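Long-range contact in UDP-N-acetylmuramate-alanine ligase MurC (Thermotoga maritima, PDB 1J6U), which joins L-alanine to UDP-N-acetylmuramate at the expense of ATP, a step in building the peptidoglycan of the cell wall: residues A[114-120]-A[164-170]. Sequence-based numbering, arbitrary orientation.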
loop_
_atom_site.group_PDB
_atom_site.type_symbol
_atom_site.label_atom_id
_atom_site.label_comp_id
_atom_site.label_asym_id
_atom_site.label_seq_id
_atom_site.Cartn_x
_atom_site.Cartn_y
_atom_site.Cartn_z
ATOM N N LYS A 114 -14.484 -16.582 -9.326
ATOM C CA LYS A 114 -14.607 -16.671 -7.879
ATOM C C LYS A 114 -15.338 -15.473 -7.295
ATOM O O LYS A 114 -15.631 -14.521 -8.003
ATOM C CB LYS A 114 -13.222 -16.742 -7.268
ATOM C CG LYS A 114 -12.593 -18.111 -7.233
ATOM C CD LYS A 114 -11.286 -17.981 -6.437
ATOM C CE LYS A 114 -10.639 -19.308 -6.019
ATOM N NZ LYS A 114 -9.531 -18.987 -5.047
ATOM N N GLU A 115 -15.637 -15.518 -6.001
ATOM C CA GLU A 115 -16.310 -14.395 -5.361
ATOM C C GLU A 115 -15.211 -13.355 -5.193
ATOM O O GLU A 115 -14.142 -13.652 -4.662
ATOM C CB GLU A 115 -16.847 -14.822 -3.994
ATOM C CG GLU A 115 -17.636 -13.757 -3.239
ATOM C CD GLU A 115 -17.931 -14.162 -1.785
ATOM O OE1 GLU A 115 -17.404 -15.203 -1.307
ATOM O OE2 GLU A 115 -18.685 -13.430 -1.106
ATOM N N GLU A 116 -15.479 -12.127 -5.603
ATOM C CA GLU A 116 -14.462 -11.095 -5.528
ATOM C C GLU A 116 -14.604 -9.935 -4.543
ATOM O O GLU A 116 -15.609 -9.237 -4.528
ATOM C CB GLU A 116 -14.264 -10.501 -6.915
ATOM C CG GLU A 116 -13.773 -11.483 -7.956
ATOM C CD GLU A 116 -13.749 -10.861 -9.355
ATOM O OE1 GLU A 116 -13.882 -9.611 -9.470
ATOM O OE2 GLU A 116 -13.598 -11.627 -10.341
ATOM N N PHE A 117 -13.557 -9.723 -3.747
ATOM C CA PHE A 117 -13.519 -8.614 -2.825
ATOM C C PHE A 117 -12.481 -7.639 -3.409
ATOM O O PHE A 117 -11.284 -7.919 -3.436
ATOM C CB PHE A 117 -13.063 -9.051 -1.430
ATOM C CG PHE A 117 -14.055 -9.919 -0.693
ATOM C CD1 PHE A 117 -14.221 -11.264 -1.036
ATOM C CD2 PHE A 117 -14.752 -9.426 0.403
ATOM C CE1 PHE A 117 -15.049 -12.091 -0.299
ATOM C CE2 PHE A 117 -15.580 -10.256 1.145
ATOM C CZ PHE A 117 -15.720 -11.586 0.789
ATOM N N ALA A 118 -12.954 -6.502 -3.893
ATOM C CA ALA A 118 -12.084 -5.480 -4.441
ATOM C C ALA A 118 -12.045 -4.226 -3.563
ATOM O O ALA A 118 -13.046 -3.802 -2.936
ATOM C CB ALA A 118 -12.538 -5.112 -5.845
ATOM N N VAL A 119 -10.867 -3.631 -3.502
ATOM C CA VAL A 119 -10.716 -2.407 -2.753
ATOM C C VAL A 119 -10.046 -1.425 -3.678
ATOM O O VAL A 119 -9.085 -1.766 -4.354
ATOM C CB VAL A 119 -9.845 -2.619 -1.523
ATOM C CG1 VAL A 119 -9.625 -1.280 -0.798
ATOM C CG2 VAL A 119 -10.501 -3.654 -0.611
ATOM N N THR A 120 -10.554 -0.210 -3.732
ATOM C CA THR A 120 -9.931 0.793 -4.574
ATOM C C THR A 120 -10.048 2.103 -3.824
ATOM O O THR A 120 -10.717 2.175 -2.800
ATOM C CB THR A 120 -10.623 0.949 -5.957
ATOM O OG1 THR A 120 -9.794 1.745 -6.819
ATOM C CG2 THR A 120 -11.950 1.664 -5.805
ATOM N N GLY A 164 -10.649 -20.136 -1.587
ATOM C CA GLY A 164 -11.783 -19.327 -1.188
ATOM C C GLY A 164 -12.002 -18.187 -2.160
ATOM O O GLY A 164 -11.697 -18.313 -3.342
ATOM N N PRO A 165 -12.547 -17.052 -1.712
ATOM C CA PRO A 165 -12.739 -15.965 -2.681
ATOM C C PRO A 165 -11.396 -15.290 -2.960
ATOM O O PRO A 165 -10.366 -15.620 -2.359
ATOM C CB PRO A 165 -13.684 -15.018 -1.951
ATOM C CG PRO A 165 -13.168 -15.082 -0.559
ATOM C CD PRO A 165 -12.813 -16.591 -0.342
ATOM N N VAL A 166 -11.403 -14.325 -3.861
ATOM C CA VAL A 166 -10.188 -13.616 -4.166
ATOM C C VAL A 166 -10.349 -12.150 -3.728
ATOM O O VAL A 166 -11.389 -11.512 -3.954
ATOM C CB VAL A 166 -9.840 -13.728 -5.670
ATOM C CG1 VAL A 166 -11.035 -13.355 -6.509
ATOM C CG2 VAL A 166 -8.657 -12.795 -6.006
ATOM N N VAL A 167 -9.313 -11.655 -3.053
ATOM C CA VAL A 167 -9.255 -10.288 -2.546
ATOM C C VAL A 167 -8.173 -9.540 -3.319
ATOM O O VAL A 167 -7.035 -10.029 -3.441
ATOM C CB VAL A 167 -8.822 -10.252 -1.035
ATOM C CG1 VAL A 167 -9.055 -8.880 -0.464
ATOM C CG2 VAL A 167 -9.550 -11.288 -0.248
ATOM N N TYR A 168 -8.496 -8.351 -3.809
ATOM C CA TYR A 168 -7.497 -7.574 -4.532
ATOM C C TYR A 168 -7.708 -6.077 -4.481
ATOM O O TYR A 168 -8.761 -5.560 -4.123
ATOM C CB TYR A 168 -7.426 -8.036 -5.975
ATOM C CG TYR A 168 -8.729 -7.878 -6.699
ATOM C CD1 TYR A 168 -9.013 -6.711 -7.426
ATOM C CD2 TYR A 168 -9.698 -8.903 -6.661
ATOM C CE1 TYR A 168 -10.232 -6.562 -8.106
ATOM C CE2 TYR A 168 -10.925 -8.768 -7.343
ATOM C CZ TYR A 168 -11.175 -7.601 -8.062
ATOM O OH TYR A 168 -12.330 -7.507 -8.770
ATOM N N GLU A 169 -6.650 -5.397 -4.854
ATOM C CA GLU A 169 -6.555 -3.950 -4.865
ATOM C C GLU A 169 -6.793 -3.478 -6.308
ATOM O O GLU A 169 -6.289 -4.058 -7.216
ATOM C CB GLU A 169 -5.126 -3.620 -4.413
ATOM C CG GLU A 169 -4.793 -2.209 -4.025
ATOM C CD GLU A 169 -3.357 -2.084 -3.485
ATOM O OE1 GLU A 169 -3.031 -2.721 -2.447
ATOM O OE2 GLU A 169 -2.553 -1.347 -4.108
ATOM N N LEU A 170 -7.588 -2.451 -6.525
ATOM C CA LEU A 170 -7.776 -1.940 -7.868
ATOM C C LEU A 170 -7.194 -0.543 -7.861
ATOM O O LEU A 170 -7.572 0.295 -7.042
ATOM C CB LEU A 170 -9.259 -1.838 -8.240
ATOM C CG LEU A 170 -9.854 -3.024 -8.967
ATOM C CD1 LEU A 170 -11.256 -2.674 -9.388
ATOM C CD2 LEU A 170 -9.032 -3.331 -10.187
#
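Parallel strands 116-120 and 166-170, neighbours in the central sheet of the Mur ligase ATP-binding domain, illustrate how a P-loop fold seats its nucleotide site. F117 and V119 each bond through N and O to strand 166-170, F117 N meeting V166 O at 2.8 Å and V119 O accepting from L170 N at 2.7 Å. Strand 116-120 runs into the predicted ATP-binding segment G121-T127, a loop leading into helix 125-138; E169 OE1 accepts from G148 N and bonds weakly with T126 OG1 in that helix's first turn.

Successive side chains point to alternate faces of the sheet: E116, A118 and Y168 to one, F117, V119, V167 and E169 to the other. Under helix 101-112, a chi1 of 60° swings the Y168 ring over the neighbouring strand, laying one face on A118, with CA 4.2 Å above the ring plane, over its centre, and CB 3.5 Å from Y168 CE1. Its OH donates to E116 OE1 at 2.7 Å, from above a carboxylate turned 72° from the ring. F117 CE1 packs on P165 CG at 3.5 Å. K114 NZ reaches both G162 O and G164 O. T120 OG1 donates to L170 O at 2.7 Å, 45° out of the carbonyl plane.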